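Local coordinates for protein glycerol dehydratase (Clostridium butyricum, PDB 1R9D) that probably dehydrates glycerol to 3-hydroxypropionaldehyde without vitamin B12, as a lyase of the glycyl radical enzyme family, at residues A[139-142]-A[143-147]; A[249-252]-A[253-257]; A[266-269]-A[270-274]; A[479-483]-A[484-488]; A[500-503]-A[504-508]. All blocks are in the same frame, centred on the assembly; numbering follows the deposited sequence.

Interaction 1. Residues A[139-142]-A[143-147]; sequences MTEE and TREAV
R144 reaches back over the first turn of helix 141-147, and its side chain can be followed atom by atom along M139, T140 and E141. R144 CB sits 3.5 Å from E141 O. R144 CG, placed beside the backbone N by chi1 of -68°, comes to 3.3 Å from T140 O and also meets M139 CB. From there the chain runs extended to NE, and R144 CD lies 3.7 Å from T140 O and nearly as close to E141 OE1. At the tip, M139 O lies over one face of the guanidinium, while E141 OE1 approaches its edge, in plane. E141 OE1 and R144 NH1 form a salt bridge of 3.3 Å, a weak hydrogen bond; the E141 chain bends at chi2 (50°), which brings OE1 back toward NH1, and the carboxylate is turned 55° from the guanidinium plane. NH2 is held instead by T136 O. On another side of the turn, T140 OG1 and T143 OG1 share a hydrogen bond of 3.1 Å, and a water joins T140 N to T143 OG1, which also bonds H501 ND1. R144 N donates to T140 O at 3.0 Å. The whole is a helix N-terminus with T140 at the N-cap and an i, i+3 Glu-Arg salt bridge on its flank.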
loop_
_atom_site.group_PDB
_atom_site.type_symbol
_atom_site.label_atom_id
_atom_site.label_comp_id
_atom_site.label_asym_id
_atom_site.label_seq_id
_atom_site.Cartn_x
_atom_site.Cartn_y
_atom_site.Cartn_z
ATOM N N MET A 139 -2.374 -14.260 -5.477
ATOM C CA MET A 139 -2.947 -15.212 -6.428
ATOM C C MET A 139 -3.992 -16.108 -5.778
ATOM O O MET A 139 -3.850 -16.498 -4.620
ATOM C CB MET A 139 -1.852 -16.101 -7.025
ATOM C CG MET A 139 -0.853 -15.386 -7.898
ATOM S SD MET A 139 0.389 -16.529 -8.541
ATOM C CE MET A 139 1.760 -15.418 -8.803
ATOM N N THR A 140 -5.037 -16.443 -6.529
ATOM C CA THR A 140 -6.080 -17.323 -6.017
ATOM C C THR A 140 -5.543 -18.747 -6.090
ATOM O O THR A 140 -4.577 -19.013 -6.802
ATOM C CB THR A 140 -7.345 -17.247 -6.872
ATOM O OG1 THR A 140 -7.055 -17.730 -8.187
ATOM C CG2 THR A 140 -7.844 -15.810 -6.963
ATOM N N GLU A 141 -6.165 -19.669 -5.365
ATOM C CA GLU A 141 -5.696 -21.046 -5.385
ATOM C C GLU A 141 -5.781 -21.630 -6.792
ATOM O O GLU A 141 -4.890 -22.362 -7.222
ATOM C CB GLU A 141 -6.503 -21.903 -4.411
ATOM C CG GLU A 141 -5.944 -23.308 -4.238
ATOM C CD GLU A 141 -4.449 -23.309 -3.954
ATOM O OE1 GLU A 141 -4.028 -22.694 -2.947
ATOM O OE2 GLU A 141 -3.694 -23.925 -4.741
ATOM N N GLU A 142 -6.848 -21.304 -7.514
ATOM C CA GLU A 142 -7.005 -21.812 -8.871
ATOM C C GLU A 142 -5.898 -21.293 -9.787
ATOM O O GLU A 142 -5.433 -22.013 -10.670
ATOM C CB GLU A 142 -8.376 -21.432 -9.432
ATOM C CG GLU A 142 -8.556 -21.789 -10.896
ATOM C CD GLU A 142 -9.998 -21.677 -11.353
ATOM O OE1 GLU A 142 -10.700 -20.751 -10.892
ATOM O OE2 GLU A 142 -10.425 -22.507 -12.182
ATOM N N THR A 143 -5.468 -20.049 -9.580
ATOM C CA THR A 143 -4.398 -19.495 -10.406
ATOM C C THR A 143 -3.074 -20.182 -10.080
ATOM O O THR A 143 -2.282 -20.481 -10.973
ATOM C CB THR A 143 -4.242 -17.973 -10.200
ATOM O OG1 THR A 143 -5.382 -17.295 -10.742
ATOM C CG2 THR A 143 -2.990 -17.467 -10.902
ATOM N N ARG A 144 -2.837 -20.433 -8.796
ATOM C CA ARG A 144 -1.611 -21.099 -8.371
ATOM C C ARG A 144 -1.496 -22.466 -9.040
ATOM O O ARG A 144 -0.418 -22.865 -9.482
ATOM C CB ARG A 144 -1.598 -21.266 -6.849
ATOM C CG ARG A 144 -1.486 -19.957 -6.087
ATOM C CD ARG A 144 -1.799 -20.147 -4.611
ATOM N NE ARG A 144 -1.751 -18.880 -3.887
ATOM C CZ ARG A 144 -2.510 -18.587 -2.835
ATOM N NH1 ARG A 144 -3.387 -19.471 -2.375
ATOM N NH2 ARG A 144 -2.394 -17.407 -2.242
ATOM N N GLU A 145 -2.612 -23.184 -9.115
ATOM C CA GLU A 145 -2.603 -24.500 -9.741
ATOM C C GLU A 145 -2.293 -24.378 -11.229
ATOM O O GLU A 145 -1.465 -25.116 -11.761
ATOM C CB GLU A 145 -3.949 -25.192 -9.542
ATOM C CG GLU A 145 -4.339 -25.339 -8.084
ATOM C CD GLU A 145 -5.534 -26.244 -7.891
ATOM O OE1 GLU A 145 -6.555 -26.036 -8.581
ATOM O OE2 GLU A 145 -5.454 -27.161 -7.045
ATOM N N ALA A 146 -2.955 -23.435 -11.895
ATOM C CA ALA A 146 -2.739 -23.218 -13.323
ATOM C C ALA A 146 -1.281 -22.862 -13.621
ATOM O O ALA A 146 -0.733 -23.253 -14.652
ATOM C CB ALA A 146 -3.664 -22.108 -13.828
ATOM N N VAL A 147 -0.656 -22.119 -12.716
ATOM C CA VAL A 147 0.733 -21.718 -12.894
ATOM C C VAL A 147 1.677 -22.920 -12.807
ATOM O O VAL A 147 2.764 -22.912 -13.386
ATOM C CB VAL A 147 1.148 -20.668 -11.827
ATOM C CG1 VAL A 147 2.641 -20.390 -11.910
ATOM C CG2 VAL A 147 0.366 -19.374 -12.038
HETATM O O HOH W 1 -5.189 -15.022 -9.143
#

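Interaction 2. Residues A[249-252]-A[253-257]; sequences CSKV and SGEGA
S253 folds back on S250 at the C-terminal end of helix 236-252, where the loop to helix 260-277 begins; the end is closed by one side-chain and one main-chain hydrogen bond, the latter still i to i+4. The first is short: S253 OG donates to S250 O over 2.6 Å, arriving from well above the carbonyl plane. Chi1 of 51° sets OG between the backbone N and the carbonyl carbon, which aims it at the last turn of the helix. The second runs from E255 N to K251 O at 3.2 Å and lies in the carbonyl plane. A CA-H...O contact adds to these, V252 CA meeting E255 O at 3.5 Å, and one water donates to both V252 O and E255 O, bridging the helix tail to the loop.

Van der Waals contacts involve mainly K251 and E255, whose side chains cross at about a right angle, with E255 OE1 3.6 Å from K251 CG. Their charged ends stay apart, and K251 NZ pairs with E262 on the following helix. S253 is meanwhile covered by V219 and N220 of helix 197-230. Fully extended, the lysine chain runs beside the loop as far as G256, where K251 CE lies 3.7 Å from G256 O.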
loop_
_atom_site.group_PDB
_atom_site.type_symbol
_atom_site.label_atom_id
_atom_site.label_comp_id
_atom_site.label_asym_id
_atom_site.label_seq_id
_atom_site.Cartn_x
_atom_site.Cartn_y
_atom_site.Cartn_z
ATOM N N CYS A 249 35.197 11.841 -14.161
ATOM C CA CYS A 249 34.254 11.362 -13.157
ATOM C C CYS A 249 33.843 12.492 -12.214
ATOM O O CYS A 249 32.683 12.583 -11.810
ATOM C CB CYS A 249 34.859 10.206 -12.353
ATOM S SG CYS A 249 34.997 8.641 -13.257
ATOM N N SER A 250 34.790 13.358 -11.868
ATOM C CA SER A 250 34.488 14.473 -10.978
ATOM C C SER A 250 33.463 15.421 -11.587
ATOM O O SER A 250 32.607 15.952 -10.879
ATOM C CB SER A 250 35.762 15.250 -10.634
ATOM O OG SER A 250 36.565 14.511 -9.731
ATOM N N LYS A 251 33.547 15.636 -12.894
ATOM C CA LYS A 251 32.605 16.524 -13.560
ATOM C C LYS A 251 31.222 15.898 -13.749
ATOM O O LYS A 251 30.215 16.473 -13.330
ATOM C CB LYS A 251 33.131 16.959 -14.925
ATOM C CG LYS A 251 32.122 17.816 -15.661
ATOM C CD LYS A 251 32.516 18.108 -17.089
ATOM C CE LYS A 251 31.403 18.887 -17.780
ATOM N NZ LYS A 251 31.754 19.258 -19.176
ATOM N N VAL A 252 31.169 14.726 -14.379
ATOM C CA VAL A 252 29.883 14.074 -14.623
ATOM C C VAL A 252 29.261 13.450 -13.380
ATOM O O VAL A 252 28.236 12.772 -13.467
ATOM C CB VAL A 252 29.991 12.989 -15.725
ATOM C CG1 VAL A 252 30.557 13.604 -16.992
ATOM C CG2 VAL A 252 30.853 11.824 -15.250
ATOM N N SER A 253 29.874 13.669 -12.220
ATOM C CA SER A 253 29.324 13.125 -10.989
ATOM C C SER A 253 27.927 13.713 -10.805
ATOM O O SER A 253 27.011 13.025 -10.356
ATOM C CB SER A 253 30.217 13.475 -9.791
ATOM O OG SER A 253 30.505 14.861 -9.744
ATOM N N GLY A 254 27.766 14.979 -11.180
ATOM C CA GLY A 254 26.473 15.629 -11.052
ATOM C C GLY A 254 26.079 16.456 -12.260
ATOM O O GLY A 254 24.895 16.665 -12.519
ATOM N N GLU A 255 27.068 16.929 -13.009
ATOM C CA GLU A 255 26.802 17.738 -14.190
ATOM C C GLU A 255 26.573 16.877 -15.428
ATOM O O GLU A 255 26.876 15.685 -15.433
ATOM C CB GLU A 255 27.970 18.694 -14.445
ATOM C CG GLU A 255 28.125 19.776 -13.387
ATOM C CD GLU A 255 29.440 20.522 -13.503
ATOM O OE1 GLU A 255 30.500 19.911 -13.235
ATOM O OE2 GLU A 255 29.416 21.718 -13.864
ATOM N N GLY A 256 26.030 17.495 -16.471
ATOM C CA GLY A 256 25.793 16.782 -17.711
ATOM C C GLY A 256 27.106 16.682 -18.467
ATOM O O GLY A 256 28.108 17.263 -18.048
ATOM N N ALA A 257 27.109 15.954 -19.578
ATOM C CA ALA A 257 28.322 15.792 -20.365
ATOM C C ALA A 257 28.503 16.911 -21.387
ATOM O O ALA A 257 27.546 17.573 -21.782
ATOM C CB ALA A 257 28.307 14.436 -21.069
HETATM O O HOH W 2 25.665 13.776 -13.912
#

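Interaction 3. Residues A[266-269]-A[270-274]; sequences LFWF and IHAII
I270 packs against L266 one helical turn earlier, with I270 CD1 4.3 Å from L266 CG. I270 CG1, beside the backbone N, lies closer still to the main chain, 3.2 Å from L266 O, the carbonyl that accepts from I270 N.

H271 follows, its N bonded almost straight to F267 O (3.0 Å, N-H...O 175°). With CG anti to the backbone N (chi1 -166°), the imidazole swings back toward two aromatic rings. H271 CD2 approaches W268 CZ3 to 3.7 Å, the two rings meeting obliquely. The F267 ring is nearly parallel to the imidazole, at 22°, but slid so far along that the two barely overlap. Both imidazole nitrogens are satisfied from outside, ND1 by Y169 OH and NE2 by Q340 OE1, which together should fix the rotation of the ring.

A272 places its methyl over one face of the indole: CB is 4.2 Å from the centroid of the W268 five-membered ring, a CH-pi contact. The indole NE1 in turn bonds G74 O, and A272 N gives W268 O a bond of 2.7 Å. Then comes I273, whose CG1 rests 3.1 Å from F269 O while its N donates to the same oxygen. The arrangement is an aromatic cluster of F267, W268 and H271 along a buried part of helix 260-277, whose L266 and I270 pack on helix 169-190 and F269 and I273 on helix 197-230.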
loop_
_atom_site.group_PDB
_atom_site.type_symbol
_atom_site.label_atom_id
_atom_site.label_comp_id
_atom_site.label_asym_id
_atom_site.label_seq_id
_atom_site.Cartn_x
_atom_site.Cartn_y
_atom_site.Cartn_z
ATOM N N LEU A 266 29.465 9.029 -18.570
ATOM C CA LEU A 266 28.208 9.286 -17.874
ATOM C C LEU A 266 27.161 8.257 -18.309
ATOM O O LEU A 266 26.353 7.790 -17.499
ATOM C CB LEU A 266 27.721 10.713 -18.159
ATOM C CG LEU A 266 26.409 11.147 -17.487
ATOM C CD1 LEU A 266 26.427 10.800 -16.006
ATOM C CD2 LEU A 266 26.216 12.639 -17.688
ATOM N N PHE A 267 27.186 7.898 -19.589
ATOM C CA PHE A 267 26.258 6.895 -20.101
ATOM C C PHE A 267 26.422 5.617 -19.285
ATOM O O PHE A 267 25.446 5.056 -18.792
ATOM C CB PHE A 267 26.547 6.575 -21.570
ATOM C CG PHE A 267 25.931 5.287 -22.033
ATOM C CD1 PHE A 267 24.576 5.220 -22.348
ATOM C CD2 PHE A 267 26.693 4.122 -22.094
ATOM C CE1 PHE A 267 23.992 4.009 -22.712
ATOM C CE2 PHE A 267 26.120 2.910 -22.456
ATOM C CZ PHE A 267 24.760 2.856 -22.765
ATOM N N TRP A 268 27.661 5.154 -19.144
ATOM C CA TRP A 268 27.902 3.928 -18.401
ATOM C C TRP A 268 27.478 4.006 -16.939
ATOM O O TRP A 268 26.960 3.032 -16.402
ATOM C CB TRP A 268 29.374 3.494 -18.496
ATOM C CG TRP A 268 29.607 2.207 -17.773
ATOM C CD1 TRP A 268 30.311 2.031 -16.613
ATOM C CD2 TRP A 268 29.029 0.935 -18.089
ATOM N NE1 TRP A 268 30.199 0.731 -16.185
ATOM C CE2 TRP A 268 29.417 0.036 -17.072
ATOM C CE3 TRP A 268 28.215 0.469 -19.133
ATOM C CZ2 TRP A 268 29.018 -1.308 -17.065
ATOM C CZ3 TRP A 268 27.818 -0.868 -19.125
ATOM C CH2 TRP A 268 28.219 -1.739 -18.097
ATOM N N PHE A 269 27.690 5.146 -16.285
ATOM C CA PHE A 269 27.280 5.260 -14.887
ATOM C C PHE A 269 25.759 5.159 -14.774
ATOM O O PHE A 269 25.241 4.528 -13.859
ATOM C CB PHE A 269 27.763 6.577 -14.264
ATOM C CG PHE A 269 29.184 6.526 -13.766
ATOM C CD1 PHE A 269 29.598 5.507 -12.908
ATOM C CD2 PHE A 269 30.102 7.498 -14.145
ATOM C CE1 PHE A 269 30.913 5.457 -12.433
ATOM C CE2 PHE A 269 31.418 7.457 -13.677
ATOM C CZ PHE A 269 31.823 6.435 -12.820
ATOM N N ILE A 270 25.044 5.787 -15.700
ATOM C CA ILE A 270 23.584 5.706 -15.677
ATOM C C ILE A 270 23.186 4.234 -15.805
ATOM O O ILE A 270 22.428 3.701 -14.990
ATOM C CB ILE A 270 22.953 6.477 -16.859
ATOM C CG1 ILE A 270 23.211 7.974 -16.714
ATOM C CG2 ILE A 270 21.458 6.199 -16.920
ATOM C CD1 ILE A 270 22.875 8.766 -17.957
ATOM N N HIS A 271 23.717 3.583 -16.834
ATOM C CA HIS A 271 23.420 2.177 -17.100
ATOM C C HIS A 271 23.811 1.279 -15.930
ATOM O O HIS A 271 23.038 0.426 -15.495
ATOM C CB HIS A 271 24.153 1.721 -18.366
ATOM C CG HIS A 271 23.672 0.409 -18.905
ATOM N ND1 HIS A 271 22.541 0.294 -19.687
ATOM C CD2 HIS A 271 24.157 -0.847 -18.757
ATOM C CE1 HIS A 271 22.352 -0.976 -19.999
ATOM N NE2 HIS A 271 23.319 -1.689 -19.447
ATOM N N ALA A 272 25.015 1.476 -15.408
ATOM C CA ALA A 272 25.494 0.662 -14.299
ATOM C C ALA A 272 24.639 0.766 -13.038
ATOM O O ALA A 272 24.268 -0.249 -12.453
ATOM C CB ALA A 272 26.951 1.025 -13.974
ATOM N N ILE A 273 24.320 1.986 -12.619
ATOM C CA ILE A 273 23.534 2.174 -11.408
ATOM C C ILE A 273 22.134 1.567 -11.516
ATOM O O ILE A 273 21.581 1.101 -10.525
ATOM C CB ILE A 273 23.469 3.672 -11.027
ATOM C CG1 ILE A 273 24.896 4.194 -10.800
ATOM C CG2 ILE A 273 22.643 3.856 -9.760
ATOM C CD1 ILE A 273 25.001 5.689 -10.629
ATOM N N ILE A 274 21.564 1.551 -12.717
ATOM C CA ILE A 274 20.248 0.941 -12.890
ATOM C C ILE A 274 20.354 -0.524 -12.467
ATOM O O ILE A 274 19.473 -1.057 -11.784
ATOM C CB ILE A 274 19.781 1.002 -14.363
ATOM C CG1 ILE A 274 19.418 2.440 -14.735
ATOM C CG2 ILE A 274 18.588 0.080 -14.569
ATOM C CD1 ILE A 274 19.023 2.632 -16.185
#

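Interaction 4. Residues A[479-483]-A[484-488]; sequences EEMKS and FDEFM
The backbone from M481 to S483 leaves a short 3-10 segment and then enters helix 484-516, with S483 at the N-cap in an extended conformation (phi/psi -142°/155°), and E486 turns back to meet it. E486 OE1 takes two main-chain N-H groups at once. K482 N meets OE1 nearly along its C-O axis, at a modelled 2.5 Å that is short enough to be doubtful in detail, and S483 N reaches it over 3.1 Å from the anti side, tilted out of the carboxylate plane. In return S483 OG accepts from E486 N at 3.3 Å. The reciprocal pair is a capping box: the serine oxygen serves an N-H of the first turn, and the glutamate satisfies the N-H of the cap residue. Chi1 of 71° puts OG between the backbone N and the carbonyl carbon of S483, where it also touches E486 CG. The N-H groups converging on OE1, together with the helix N-terminus, would probably favour the ionised glutamate.

M481 runs extended past E486, the two side chains sliding by each other in opposite directions, until M481 SD rests 3.7 Å from F487 CA. There SD meets F487 at the ring edge, 5.3 Å from the centroid, a Met-aromatic contact in which M481 SD is 4.0 Å from F487 CD1, the nearest ring atom. Beyond the turn, F487 packs on L560 of helix 553-569 and on T460 and I461 of helix 453-461, M481 lies on F568, and F484 reaches K564 and also L612 of helix 607-624, so the helix start is set among three others.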
loop_
_atom_site.group_PDB
_atom_site.type_symbol
_atom_site.label_atom_id
_atom_site.label_comp_id
_atom_site.label_asym_id
_atom_site.label_seq_id
_atom_site.Cartn_x
_atom_site.Cartn_y
_atom_site.Cartn_z
ATOM N N GLU A 479 -12.552 -38.000 -29.312
ATOM C CA GLU A 479 -13.094 -39.191 -29.968
ATOM C C GLU A 479 -14.475 -38.972 -30.567
ATOM O O GLU A 479 -14.858 -39.650 -31.519
ATOM C CB GLU A 479 -13.174 -40.366 -28.983
ATOM C CG GLU A 479 -11.846 -40.770 -28.369
ATOM C CD GLU A 479 -11.566 -40.066 -27.055
ATOM O OE1 GLU A 479 -11.689 -38.821 -26.997
ATOM O OE2 GLU A 479 -11.213 -40.763 -26.079
ATOM N N GLU A 480 -15.218 -38.022 -30.013
ATOM C CA GLU A 480 -16.568 -37.738 -30.479
ATOM C C GLU A 480 -16.674 -36.620 -31.510
ATOM O O GLU A 480 -17.764 -36.344 -32.015
ATOM C CB GLU A 480 -17.459 -37.396 -29.284
ATOM C CG GLU A 480 -17.641 -38.535 -28.300
ATOM C CD GLU A 480 -18.251 -38.073 -26.993
ATOM O OE1 GLU A 480 -19.236 -37.304 -27.036
ATOM O OE2 GLU A 480 -17.749 -38.483 -25.924
ATOM N N MET A 481 -15.554 -35.974 -31.822
ATOM C CA MET A 481 -15.566 -34.885 -32.792
ATOM C C MET A 481 -15.732 -35.374 -34.222
ATOM O O MET A 481 -15.094 -36.339 -34.640
ATOM C CB MET A 481 -14.281 -34.067 -32.684
ATOM C CG MET A 481 -14.155 -33.302 -31.389
ATOM S SD MET A 481 -12.658 -32.310 -31.344
ATOM C CE MET A 481 -12.818 -31.577 -29.711
ATOM N N LYS A 482 -16.586 -34.690 -34.975
ATOM C CA LYS A 482 -16.840 -35.057 -36.362
ATOM C C LYS A 482 -16.344 -34.004 -37.346
ATOM O O LYS A 482 -16.349 -34.231 -38.555
ATOM C CB LYS A 482 -18.336 -35.290 -36.572
ATOM C CG LYS A 482 -18.912 -36.394 -35.697
ATOM C CD LYS A 482 -20.417 -36.528 -35.895
ATOM C CE LYS A 482 -21.009 -37.574 -34.959
ATOM N NZ LYS A 482 -22.498 -37.627 -35.064
ATOM N N SER A 483 -15.910 -32.854 -36.832
ATOM C CA SER A 483 -15.420 -31.783 -37.695
ATOM C C SER A 483 -14.224 -31.053 -37.096
ATOM O O SER A 483 -14.046 -31.016 -35.879
ATOM C CB SER A 483 -16.529 -30.765 -37.955
ATOM O OG SER A 483 -16.799 -30.018 -36.780
ATOM N N PHE A 484 -13.418 -30.458 -37.967
ATOM C CA PHE A 484 -12.245 -29.716 -37.533
ATOM C C PHE A 484 -12.696 -28.455 -36.795
ATOM O O PHE A 484 -11.977 -27.929 -35.945
ATOM C CB PHE A 484 -11.386 -29.346 -38.742
ATOM C CG PHE A 484 -10.107 -28.650 -38.385
ATOM C CD1 PHE A 484 -9.154 -29.282 -37.597
ATOM C CD2 PHE A 484 -9.857 -27.360 -38.836
ATOM C CE1 PHE A 484 -7.964 -28.639 -37.261
ATOM C CE2 PHE A 484 -8.669 -26.705 -38.506
ATOM C CZ PHE A 484 -7.721 -27.351 -37.715
ATOM N N ASP A 485 -13.896 -27.981 -37.117
ATOM C CA ASP A 485 -14.445 -26.792 -36.476
ATOM C C ASP A 485 -14.633 -27.038 -34.984
ATOM O O ASP A 485 -14.417 -26.141 -34.165
ATOM C CB ASP A 485 -15.789 -26.422 -37.103
ATOM C CG ASP A 485 -15.697 -26.228 -38.602
ATOM O OD1 ASP A 485 -15.392 -27.210 -39.319
ATOM O OD2 ASP A 485 -15.928 -25.091 -39.066
ATOM N N GLU A 486 -15.042 -28.255 -34.634
ATOM C CA GLU A 486 -15.245 -28.617 -33.233
ATOM C C GLU A 486 -13.897 -28.658 -32.530
ATOM O O GLU A 486 -13.794 -28.373 -31.336
ATOM C CB GLU A 486 -15.905 -29.992 -33.116
ATOM C CG GLU A 486 -17.318 -30.081 -33.669
ATOM C CD GLU A 486 -17.893 -31.481 -33.521
ATOM O OE1 GLU A 486 -17.259 -32.436 -34.020
ATOM O OE2 GLU A 486 -18.973 -31.630 -32.909
ATOM N N PHE A 487 -12.866 -29.030 -33.281
ATOM C CA PHE A 487 -11.518 -29.107 -32.739
ATOM C C PHE A 487 -11.008 -27.707 -32.407
ATOM O O PHE A 487 -10.498 -27.467 -31.316
ATOM C CB PHE A 487 -10.575 -29.763 -33.746
ATOM C CG PHE A 487 -9.204 -30.020 -33.200
ATOM C CD1 PHE A 487 -8.963 -31.123 -32.387
ATOM C CD2 PHE A 487 -8.162 -29.140 -33.462
ATOM C CE1 PHE A 487 -7.702 -31.346 -31.840
ATOM C CE2 PHE A 487 -6.893 -29.354 -32.918
ATOM C CZ PHE A 487 -6.665 -30.460 -32.104
ATOM N N MET A 488 -11.149 -26.787 -33.355
ATOM C CA MET A 488 -10.701 -25.417 -33.149
ATOM C C MET A 488 -11.448 -24.736 -32.008
ATOM O O MET A 488 -10.901 -23.854 -31.345
ATOM C CB MET A 488 -10.861 -24.599 -34.434
ATOM C CG MET A 488 -9.867 -24.963 -35.532
ATOM S SD MET A 488 -8.136 -24.866 -34.990
ATOM C CE MET A 488 -7.902 -23.073 -34.893
#

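Interaction 5. Residues A[500-503]-A[504-508]; sequences KHMC and CADNC
C504 follows K500 by one turn in the interior of the long helix 484-516, where regular i to i+4 bonding carries the main chain and the side chains lie near carbonyls of the preceding turn. C504 N donates to K500 O at 3.0 Å. Chi1 of -68° sets SG anti to its own carbonyl carbon and turns it back along the helix, where C504 SG lies 3.1 Å from K500 O and comes within loose van der Waals range of K500 CG. Next along, A505 N bonds H501 O at 2.9 Å, and A505 CB lies 3.3 Å from that same H501 O. D506 N bonds M502 O, and D506 CB lies 3.5 Å from C503 O. The amide of N507 is near that carbonyl too, N507 CG being 3.4 Å from C503 O, the acceptor of N507 N.

Other parts of the fold surround these groups: M502 rests on A449 and F451 of strand 449-452, C503 on F635 of strand 634-635, and A505 on T143 and V147 of helix 141-147, while K500, N507 and C508 touch the second subunit. The hydrogen bond from S448 OG to D506 OD1 probably helps position the D506 carboxylate, a side chain about 12 Å from the bound glycerol, too far for direct contact. At the far end of the contact, N507 ND2 donates to T628 O.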
loop_
_atom_site.group_PDB
_atom_site.type_symbol
_atom_site.label_atom_id
_atom_site.label_comp_id
_atom_site.label_asym_id
_atom_site.label_seq_id
_atom_site.Cartn_x
_atom_site.Cartn_y
_atom_site.Cartn_z
ATOM N N LYS A 500 -6.031 -16.750 -19.378
ATOM C CA LYS A 500 -6.665 -15.979 -18.316
ATOM C C LYS A 500 -5.836 -16.045 -17.031
ATOM O O LYS A 500 -5.554 -15.020 -16.408
ATOM C CB LYS A 500 -8.073 -16.506 -18.026
ATOM C CG LYS A 500 -8.829 -15.666 -17.006
ATOM C CD LYS A 500 -9.668 -16.511 -16.062
ATOM C CE LYS A 500 -10.728 -17.313 -16.792
ATOM N NZ LYS A 500 -11.554 -18.107 -15.832
ATOM N N HIS A 501 -5.437 -17.247 -16.631
ATOM C CA HIS A 501 -4.659 -17.378 -15.404
ATOM C C HIS A 501 -3.232 -16.855 -15.496
ATOM O O HIS A 501 -2.670 -16.408 -14.497
ATOM C CB HIS A 501 -4.706 -18.827 -14.918
ATOM C CG HIS A 501 -6.042 -19.208 -14.360
ATOM N ND1 HIS A 501 -6.532 -18.674 -13.186
ATOM C CD2 HIS A 501 -7.030 -19.988 -14.858
ATOM C CE1 HIS A 501 -7.766 -19.106 -12.988
ATOM N NE2 HIS A 501 -8.092 -19.905 -13.989
ATOM N N MET A 502 -2.649 -16.889 -16.691
ATOM C CA MET A 502 -1.300 -16.371 -16.878
ATOM C C MET A 502 -1.342 -14.854 -16.686
ATOM O O MET A 502 -0.492 -14.272 -16.009
ATOM C CB MET A 502 -0.789 -16.694 -18.288
ATOM C CG MET A 502 0.475 -15.930 -18.681
ATOM S SD MET A 502 1.069 -16.314 -20.340
ATOM C CE MET A 502 -0.195 -15.518 -21.347
ATOM N N CYS A 503 -2.344 -14.211 -17.276
ATOM C CA CYS A 503 -2.457 -12.765 -17.155
ATOM C C CYS A 503 -2.811 -12.334 -15.735
ATOM O O CYS A 503 -2.321 -11.309 -15.246
ATOM C CB CYS A 503 -3.467 -12.236 -18.177
ATOM S SG CYS A 503 -2.839 -12.405 -19.869
ATOM N N CYS A 504 -3.643 -13.119 -15.059
ATOM C CA CYS A 504 -4.006 -12.804 -13.681
ATOM C C CYS A 504 -2.770 -12.943 -12.792
ATOM O O CYS A 504 -2.533 -12.108 -11.919
ATOM C CB CYS A 504 -5.118 -13.735 -13.185
ATOM S SG CYS A 504 -6.711 -13.457 -14.008
ATOM N N ALA A 505 -1.980 -13.994 -13.023
ATOM C CA ALA A 505 -0.757 -14.218 -12.246
ATOM C C ALA A 505 0.198 -13.039 -12.444
ATOM O O ALA A 505 0.795 -12.539 -11.483
ATOM C CB ALA A 505 -0.083 -15.522 -12.683
ATOM N N ASP A 506 0.343 -12.600 -13.691
ATOM C CA ASP A 506 1.200 -11.462 -14.008
ATOM C C ASP A 506 0.738 -10.226 -13.238
ATOM O O ASP A 506 1.554 -9.493 -12.673
ATOM C CB ASP A 506 1.153 -11.156 -15.507
ATOM C CG ASP A 506 2.266 -11.835 -16.279
ATOM O OD1 ASP A 506 2.132 -11.961 -17.512
ATOM O OD2 ASP A 506 3.283 -12.222 -15.660
ATOM N N ASN A 507 -0.570 -9.993 -13.217
ATOM C CA ASN A 507 -1.092 -8.828 -12.515
ATOM C C ASN A 507 -0.819 -8.864 -11.011
ATOM O O ASN A 507 -0.629 -7.817 -10.393
ATOM C CB ASN A 507 -2.592 -8.656 -12.789
ATOM C CG ASN A 507 -2.867 -8.108 -14.185
ATOM O OD1 ASN A 507 -2.002 -7.478 -14.800
ATOM N ND2 ASN A 507 -4.080 -8.334 -14.686
ATOM N N CYS A 508 -0.791 -10.060 -10.426
ATOM C CA CYS A 508 -0.511 -10.191 -8.998
ATOM C C CYS A 508 0.951 -9.844 -8.716
ATOM O O CYS A 508 1.268 -9.237 -7.690
ATOM C CB CYS A 508 -0.817 -11.614 -8.517
ATOM S SG CYS A 508 -2.587 -12.022 -8.479
#

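Overall arrangement
Along the chain the five contacts come in series, all within the part related to pyruvate formate lyase, and they fall into two touching pairs and one outlier. Interactions 1 and 5, with centres about 9 Å apart, pack helix 141-147 on helix 484-516, and both touch the second subunit. Interactions 2 and 3, centres about 12 Å apart, join the end of helix 236-252 and its loop to helix 260-277, C249 reaching F269. The two pairs are well separated, the nearest atoms of interactions 3 and 5 being about 20 Å apart. Interaction 4 starts the same helix that interaction 5 continues, centres about 30 Å apart, and lies across the chain's centre from interactions 2 and 3. Helix 484-516 thus links a peripheral capped end to the neighbourhood of the subunit contact.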